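Local coordinates for histidine utilization repressor (Pseudomonas syringae pv. tomato, PDB 2PKH), which probably represses the histidine utilization genes by binding operon DNA in the absence of inducer, and is represented here by its C-terminal UTRA domain, at residues B[64-68]-B[69-73]; B[99-102]-B[103-106]; B[133-137]-B[138-142]. All blocks are in the same frame, centred on the assembly; numbering follows the deposited sequence.

Contact 1 (B[64-68]-B[69-73]); sequences PDYLK and QDFTL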
loop_
_atom_site.group_PDB
_atom_site.type_symbol
_atom_site.label_atom_id
_atom_site.label_comp_id
_atom_site.label_asym_id
_atom_site.label_seq_id
_atom_site.Cartn_x
_atom_site.Cartn_y
_atom_site.Cartn_z
ATOM N N PRO B 64 30.216 -2.892 -1.451
ATOM C CA PRO B 64 31.446 -3.629 -1.693
ATOM C C PRO B 64 31.721 -4.803 -0.770
ATOM O O PRO B 64 32.479 -5.718 -1.146
ATOM C CB PRO B 64 32.549 -2.554 -1.640
ATOM C CG PRO B 64 31.904 -1.317 -1.222
ATOM C CD PRO B 64 30.444 -1.449 -1.234
ATOM N N ASP B 65 31.112 -4.808 0.415
ATOM C CA ASP B 65 31.417 -5.847 1.401
ATOM C C ASP B 65 30.301 -6.910 1.518
ATOM O O ASP B 65 30.279 -7.690 2.486
ATOM C CB ASP B 65 31.672 -5.222 2.782
ATOM C CG ASP B 65 32.907 -4.298 2.788
ATOM O OD1 ASP B 65 33.867 -4.574 2.039
ATOM O OD2 ASP B 65 32.884 -3.291 3.516
ATOM N N TYR B 66 29.402 -6.934 0.529
ATOM C CA TYR B 66 28.295 -7.871 0.497
ATOM C C TYR B 66 28.754 -9.332 0.667
ATOM O O TYR B 66 28.190 -10.074 1.469
ATOM C CB TYR B 66 27.497 -7.666 -0.796
ATOM C CG TYR B 66 26.137 -8.403 -0.838
ATOM C CD1 TYR B 66 25.006 -7.841 -0.328
ATOM C CD2 TYR B 66 26.032 -9.633 -1.454
ATOM C CE1 TYR B 66 23.753 -8.529 -0.373
ATOM C CE2 TYR B 66 24.761 -10.340 -1.541
ATOM C CZ TYR B 66 23.673 -9.800 -0.985
ATOM O OH TYR B 66 22.444 -10.467 -1.135
ATOM N N LEU B 67 29.812 -9.727 -0.032
ATOM C CA LEU B 67 30.241 -11.146 -0.019
ATOM C C LEU B 67 30.735 -11.595 1.378
ATOM O O LEU B 67 30.762 -12.782 1.705
ATOM C CB LEU B 67 31.300 -11.385 -1.075
ATOM C CG LEU B 67 30.800 -11.304 -2.539
ATOM C CD1 LEU B 67 32.009 -11.754 -3.444
ATOM C CD2 LEU B 67 29.592 -12.166 -2.769
ATOM N N LYS B 68 31.114 -10.621 2.181
ATOM C CA LYS B 68 31.718 -10.852 3.470
ATOM C C LYS B 68 30.711 -11.094 4.583
ATOM O O LYS B 68 31.103 -11.420 5.700
ATOM C CB LYS B 68 32.617 -9.631 3.841
ATOM C CG LYS B 68 33.773 -9.448 2.867
ATOM C CD LYS B 68 34.293 -8.024 2.942
ATOM C CE LYS B 68 35.155 -7.715 1.688
ATOM N NZ LYS B 68 35.765 -6.348 1.804
ATOM N N GLN B 69 29.416 -10.934 4.287
ATOM C CA GLN B 69 28.372 -11.005 5.299
ATOM C C GLN B 69 27.853 -12.454 5.631
ATOM O O GLN B 69 27.948 -13.392 4.784
ATOM C CB GLN B 69 27.201 -10.126 4.866
ATOM C CG GLN B 69 27.560 -8.706 4.469
ATOM C CD GLN B 69 28.320 -7.960 5.584
ATOM O OE1 GLN B 69 27.936 -8.015 6.748
ATOM N NE2 GLN B 69 29.405 -7.294 5.228
ATOM N N ASP B 70 27.340 -12.616 6.863
ATOM C CA ASP B 70 26.758 -13.859 7.321
ATOM C C ASP B 70 25.257 -13.677 7.331
ATOM O O ASP B 70 24.679 -13.168 8.284
ATOM C CB ASP B 70 27.266 -14.229 8.712
ATOM C CG ASP B 70 26.600 -15.492 9.271
ATOM O OD1 ASP B 70 25.603 -15.966 8.687
ATOM O OD2 ASP B 70 27.071 -16.013 10.324
ATOM N N PHE B 71 24.613 -14.071 6.231
ATOM C CA PHE B 71 23.197 -13.831 6.084
ATOM C C PHE B 71 22.361 -14.886 6.799
ATOM O O PHE B 71 21.141 -14.939 6.623
ATOM C CB PHE B 71 22.836 -13.768 4.600
ATOM C CG PHE B 71 23.498 -12.616 3.865
ATOM C CD1 PHE B 71 23.146 -11.277 4.189
ATOM C CD2 PHE B 71 24.451 -12.871 2.844
ATOM C CE1 PHE B 71 23.751 -10.216 3.551
ATOM C CE2 PHE B 71 25.014 -11.821 2.165
ATOM C CZ PHE B 71 24.641 -10.477 2.536
ATOM N N THR B 72 22.980 -15.737 7.635
ATOM C CA THR B 72 22.166 -16.433 8.661
ATOM C C THR B 72 21.838 -15.501 9.832
ATOM O O THR B 72 20.955 -15.791 10.618
ATOM C CB THR B 72 22.802 -17.765 9.188
ATOM O OG1 THR B 72 24.043 -17.495 9.834
ATOM C CG2 THR B 72 23.047 -18.716 8.054
ATOM N N LEU B 73 22.521 -14.364 9.953
ATOM C CA LEU B 73 22.269 -13.451 11.079
ATOM C C LEU B 73 21.420 -12.232 10.695
ATOM O O LEU B 73 20.838 -11.562 11.556
ATOM C CB LEU B 73 23.605 -13.000 11.716
ATOM C CG LEU B 73 24.580 -14.056 12.255
ATOM C CD1 LEU B 73 25.835 -13.400 12.865
ATOM C CD2 LEU B 73 23.898 -14.941 13.317
#
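Gln69 folds its side chain back over the short 3-10 turn 66-68, and its amide NE2 gives a hydrogen to the backbone oxygen Asp65 O at 2.9 Å. The bond is nearly straight at hydrogen (166°), and the acceptor lies close to the plane of the Gln69 amide, although NE2 itself stands above the carbonyl plane of Asp65. With CG beside the backbone N, a bend about CB-CG (chi2 -56°) curls the amide back to this oxygen. Asp65 O takes a second hydrogen from Lys68 N, 3.1 Å away, on the opposite face of the same carbonyl. The next carbonyl is occupied as well: Gln69 N donates to Tyr66 O over 3.2 Å. Within the turn, Lys68 NZ forms a salt bridge with Asp65 OD1 at 2.6 Å, reached from above the carboxylate plane by an extended lysine chain. Phe71 CZ sits 3.6 Å from Tyr66 CE1, over one face of the tyrosine ring; the two ring planes are inclined at 43°. Tyr66 OH is satisfied by Ser40 OG, and both rings pack on Leu16 and Pro76. Further on, Asp70 OD1 accepts from Thr72 N at 2.8 Å. A 3-10 turn followed by an Asx turn thus shapes the loop between strand 49-59 and helix 76-83 of the UTRA domain.

Contact 2 (B[99-102]-B[103-106]); sequences EADE and CKLL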
loop_
_atom_site.group_PDB
_atom_site.type_symbol
_atom_site.label_atom_id
_atom_site.label_comp_id
_atom_site.label_asym_id
_atom_site.label_seq_id
_atom_site.Cartn_x
_atom_site.Cartn_y
_atom_site.Cartn_z
ATOM N N GLU B 99 10.935 -24.820 -11.314
ATOM C CA GLU B 99 11.779 -25.814 -11.997
ATOM C C GLU B 99 12.031 -26.955 -11.053
ATOM O O GLU B 99 11.974 -26.780 -9.816
ATOM C CB GLU B 99 13.122 -25.156 -12.375
ATOM C CG GLU B 99 12.985 -24.040 -13.397
ATOM C CD GLU B 99 12.328 -24.532 -14.662
ATOM O OE1 GLU B 99 12.765 -25.579 -15.187
ATOM O OE2 GLU B 99 11.328 -23.924 -15.091
ATOM N N ALA B 100 12.374 -28.117 -11.603
ATOM C CA ALA B 100 12.618 -29.293 -10.768
ATOM C C ALA B 100 13.624 -29.034 -9.599
ATOM O O ALA B 100 13.394 -29.447 -8.473
ATOM C CB ALA B 100 13.057 -30.483 -11.632
ATOM N N ASP B 101 14.701 -28.313 -9.842
ATOM C CA ASP B 101 15.668 -28.103 -8.751
ATOM C C ASP B 101 15.111 -27.180 -7.686
ATOM O O ASP B 101 15.415 -27.342 -6.502
ATOM C CB ASP B 101 17.021 -27.610 -9.250
ATOM C CG ASP B 101 17.758 -28.656 -10.062
ATOM O OD1 ASP B 101 17.569 -29.880 -9.850
ATOM O OD2 ASP B 101 18.553 -28.245 -10.946
ATOM N N GLU B 102 14.294 -26.221 -8.099
ATOM C CA GLU B 102 13.619 -25.321 -7.160
ATOM C C GLU B 102 12.569 -26.092 -6.333
ATOM O O GLU B 102 12.384 -25.809 -5.140
ATOM C CB GLU B 102 12.931 -24.163 -7.915
ATOM C CG GLU B 102 13.875 -23.088 -8.417
ATOM C CD GLU B 102 13.240 -22.168 -9.403
ATOM O OE1 GLU B 102 12.204 -22.486 -9.990
ATOM O OE2 GLU B 102 13.758 -21.070 -9.569
ATOM N N CYS B 103 11.850 -27.050 -6.945
ATOM C CA CYS B 103 10.917 -27.899 -6.153
ATOM C C CYS B 103 11.657 -28.678 -5.078
ATOM O O CYS B 103 11.168 -28.833 -3.973
ATOM C CB CYS B 103 10.110 -28.868 -7.038
ATOM S SG CYS B 103 9.021 -28.035 -8.139
ATOM N N LYS B 104 12.844 -29.192 -5.385
ATOM C CA LYS B 104 13.596 -29.927 -4.378
ATOM C C LYS B 104 14.004 -28.989 -3.224
ATOM O O LYS B 104 13.829 -29.320 -2.052
ATOM C CB LYS B 104 14.850 -30.575 -5.042
ATOM C CG LYS B 104 14.439 -31.683 -6.057
ATOM C CD LYS B 104 15.634 -32.380 -6.696
ATOM C CE LYS B 104 15.338 -32.883 -8.116
ATOM N NZ LYS B 104 16.128 -32.063 -9.172
ATOM N N LEU B 105 14.521 -27.813 -3.553
ATOM C CA LEU B 105 14.910 -26.825 -2.533
ATOM C C LEU B 105 13.748 -26.373 -1.640
ATOM O O LEU B 105 13.936 -26.221 -0.418
ATOM C CB LEU B 105 15.527 -25.586 -3.175
ATOM C CG LEU B 105 16.948 -25.544 -3.754
ATOM C CD1 LEU B 105 17.330 -24.092 -3.853
ATOM C CD2 LEU B 105 17.919 -26.336 -2.843
ATOM N N LEU B 106 12.568 -26.130 -2.229
ATOM C CA LEU B 106 11.369 -25.723 -1.466
ATOM C C LEU B 106 10.580 -26.878 -0.865
ATOM O O LEU B 106 9.599 -26.651 -0.158
ATOM C CB LEU B 106 10.403 -24.908 -2.361
ATOM C CG LEU B 106 10.805 -23.467 -2.745
ATOM C CD1 LEU B 106 9.793 -22.811 -3.754
ATOM C CD2 LEU B 106 10.838 -22.663 -1.550
#
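Asp101 and Lys104, one helical turn apart, point their side chains the same way and join in a salt bridge, Lys104 NZ to Asp101 OD1 at 2.7 Å. The ammonium meets this oxygen nearly in line with its C-O bond. The lysine runs almost straight past Ala100 O, with CG 3.5 Å from that oxygen, then turns at its last torsion (chi4 111°) to bring NZ over to the aspartate.

Backbone hydrogen bonds make up the second group, each reaching four residues back. Cys103 N donates to Glu99 O at 2.9 Å, the first helical bond from the N-cap residue. Lys104 N to Ala100 O, Leu105 N to Asp101 O and Leu106 N to Glu102 O follow in regular alpha-helical succession.

A side-chain bond holds the helix start. Glu102 OE1 accepts from Glu99 N at 3.0 Å, on the anti side of the carboxylate, the extended glutamate reaching back to the N-cap residue. Its other oxygen, OE2, makes a salt bridge with Arg132, so both carboxylate oxygens have partners.

Van der Waals contacts complete the turn: Cys103 SG lies 3.6 Å from Glu99 O, and Leu106 CB 3.5 Å from Glu102 O.

Helix 100-106 follows strand 88-97 and rests on the sheet through Glu102 and Leu106, which touch strands 49-59 and 126-136; Leu105 adds a contact with Ile53, while Cys103 packs against the flanking loop residues Ala98 and Ile108.

Contact 3 (B[133-137]-B[138-142]); sequences LIHPG and SRHRL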
loop_
_atom_site.group_PDB
_atom_site.type_symbol
_atom_site.label_atom_id
_atom_site.label_comp_id
_atom_site.label_asym_id
_atom_site.label_seq_id
_atom_site.Cartn_x
_atom_site.Cartn_y
_atom_site.Cartn_z
ATOM N N LEU B 133 12.131 -13.877 -6.382
ATOM C CA LEU B 133 11.759 -14.571 -5.116
ATOM C C LEU B 133 10.651 -15.549 -5.456
ATOM O O LEU B 133 9.625 -15.160 -6.054
ATOM C CB LEU B 133 11.243 -13.541 -4.096
ATOM C CG LEU B 133 12.074 -12.251 -3.894
ATOM C CD1 LEU B 133 11.107 -11.270 -3.271
ATOM C CD2 LEU B 133 13.097 -12.667 -2.901
ATOM N N ILE B 134 10.824 -16.806 -5.144
ATOM C CA ILE B 134 9.779 -17.769 -5.514
ATOM C C ILE B 134 9.269 -18.398 -4.238
ATOM O O ILE B 134 10.073 -18.788 -3.382
ATOM C CB ILE B 134 10.248 -18.735 -6.681
ATOM C CG1 ILE B 134 9.270 -19.905 -6.896
ATOM C CG2 ILE B 134 11.654 -19.284 -6.422
ATOM C CD1 ILE B 134 9.523 -20.547 -8.404
ATOM N N HIS B 135 7.948 -18.424 -4.094
ATOM C CA HIS B 135 7.341 -18.890 -2.865
ATOM C C HIS B 135 6.408 -20.030 -3.208
ATOM O O HIS B 135 5.699 -19.896 -4.190
ATOM C CB HIS B 135 6.489 -17.799 -2.230
ATOM C CG HIS B 135 7.149 -16.470 -2.156
ATOM N ND1 HIS B 135 7.769 -15.998 -1.010
ATOM C CD2 HIS B 135 7.334 -15.529 -3.102
ATOM C CE1 HIS B 135 8.215 -14.777 -1.229
ATOM N NE2 HIS B 135 7.986 -14.475 -2.495
ATOM N N PRO B 136 6.374 -21.115 -2.385
ATOM C CA PRO B 136 5.204 -22.010 -2.589
ATOM C C PRO B 136 3.854 -21.302 -2.339
ATOM O O PRO B 136 3.669 -20.615 -1.353
ATOM C CB PRO B 136 5.449 -23.145 -1.584
ATOM C CG PRO B 136 6.958 -23.023 -1.169
ATOM C CD PRO B 136 7.211 -21.557 -1.235
ATOM N N GLY B 137 2.950 -21.444 -3.263
ATOM C CA GLY B 137 1.708 -20.701 -3.211
ATOM C C GLY B 137 0.899 -21.067 -1.980
ATOM O O GLY B 137 0.117 -20.248 -1.474
ATOM N N SER B 138 1.144 -22.266 -1.454
ATOM C CA SER B 138 0.432 -22.667 -0.205
ATOM C C SER B 138 1.058 -22.064 1.044
ATOM O O SER B 138 0.502 -22.227 2.130
ATOM C CB SER B 138 0.411 -24.194 -0.058
ATOM O OG SER B 138 1.705 -24.818 -0.167
ATOM N N ARG B 139 2.243 -21.428 0.904
ATOM C CA ARG B 139 3.064 -21.035 2.043
ATOM C C ARG B 139 3.314 -19.528 2.188
ATOM O O ARG B 139 3.846 -19.091 3.212
ATOM C CB ARG B 139 4.393 -21.843 2.076
ATOM C CG ARG B 139 4.056 -23.372 2.160
ATOM C CD ARG B 139 5.360 -24.174 2.454
ATOM N NE ARG B 139 5.247 -25.546 1.905
ATOM C CZ ARG B 139 6.271 -26.283 1.509
ATOM N NH1 ARG B 139 7.529 -25.816 1.565
ATOM N NH2 ARG B 139 6.050 -27.529 1.058
ATOM N N HIS B 140 2.938 -18.744 1.174
ATOM C CA HIS B 140 3.023 -17.314 1.263
ATOM C C HIS B 140 2.009 -16.618 0.340
ATOM O O HIS B 140 1.825 -17.036 -0.806
ATOM C CB HIS B 140 4.435 -16.860 0.872
ATOM C CG HIS B 140 4.675 -15.385 1.032
ATOM N ND1 HIS B 140 4.577 -14.740 2.247
ATOM C CD2 HIS B 140 5.087 -14.456 0.146
ATOM C CE1 HIS B 140 4.836 -13.455 2.079
ATOM N NE2 HIS B 140 5.162 -13.261 0.813
ATOM N N ARG B 141 1.463 -15.510 0.791
ATOM C CA ARG B 141 0.692 -14.637 -0.119
ATOM C C ARG B 141 0.874 -13.200 0.292
ATOM O O ARG B 141 1.339 -12.963 1.377
ATOM C CB ARG B 141 -0.796 -14.991 -0.028
ATOM C CG ARG B 141 -1.337 -14.923 1.345
ATOM C CD ARG B 141 -2.731 -15.629 1.359
ATOM N NE ARG B 141 -3.519 -15.312 2.529
ATOM C CZ ARG B 141 -4.773 -15.741 2.750
ATOM N NH1 ARG B 141 -5.431 -16.569 1.908
ATOM N NH2 ARG B 141 -5.392 -15.338 3.859
ATOM N N LEU B 142 0.467 -12.257 -0.570
ATOM C CA LEU B 142 0.600 -10.844 -0.307
ATOM C C LEU B 142 -0.743 -10.391 0.210
ATOM O O LEU B 142 -1.762 -10.761 -0.370
ATOM C CB LEU B 142 0.936 -10.116 -1.611
ATOM C CG LEU B 142 2.170 -10.628 -2.367
ATOM C CD1 LEU B 142 2.403 -9.811 -3.653
ATOM C CD2 LEU B 142 3.393 -10.583 -1.432
HETATM O O HOH W 1 0.456 -17.800 -2.806
#
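A type I beta-turn, Pro136 to Arg139, ends strand 126-136 of the UTRA sheet and takes the chain away toward the C-terminal strand 142-147. It is closed by Pro136 O, which accepts from Arg139 N at 2.8 Å and, weakly, from His140 N at 3.2 Å. A water bridges the turn to the residue after it, donating to both Gly137 O and His140 O.

The Arg139 side chain passes at a slant over Pro136, its CB and CG about 4.0 Å from Pro136 CB, with the proline over one face of the guanidinium. That group is held by backbone oxygens beyond the turn: NH1 donates to Pro50 O and Leu106 O, NH2 to Gln107 O. Ser138 OG is bonded to Glu112. Arg141 carries the chain to the second subunit, where its NH1 pairs with Glu94 of that chain, and Leu142 joins an antiparallel ladder with a strand there.

The side chains of His135 and His140 point the same way, side by side, with ring centroids 4.5 Å apart and planes inclined at 31°. A chi1 of -175° turns the His140 ring away from its own backbone N and beside its carbonyl carbon, bringing it across to His135. Its CD2 comes over one face of the His135 ring, near the rim, 3.3 Å from ND1.

Contacts 1, 2 and 3 follow one another along the chain, all within the UTRA domain. Contact 1 belongs to the loop between strand 49-59 and helix 76-83; its centre is about 25 Å from those of the other two, and it lies across the chain's centre from contact 3. Contacts 2 and 3 have centres about 14 Å apart and touch where the end of the helix meets the arginine of the turn, and Leu106 CD2 packs on Pro136 CD. Helix 100-106 thus sits against the end of strand 126-136, tied to the turn that sends strand 142-147 to the second subunit. Strand 49-59, in mid-sheet, meets side chains from all three.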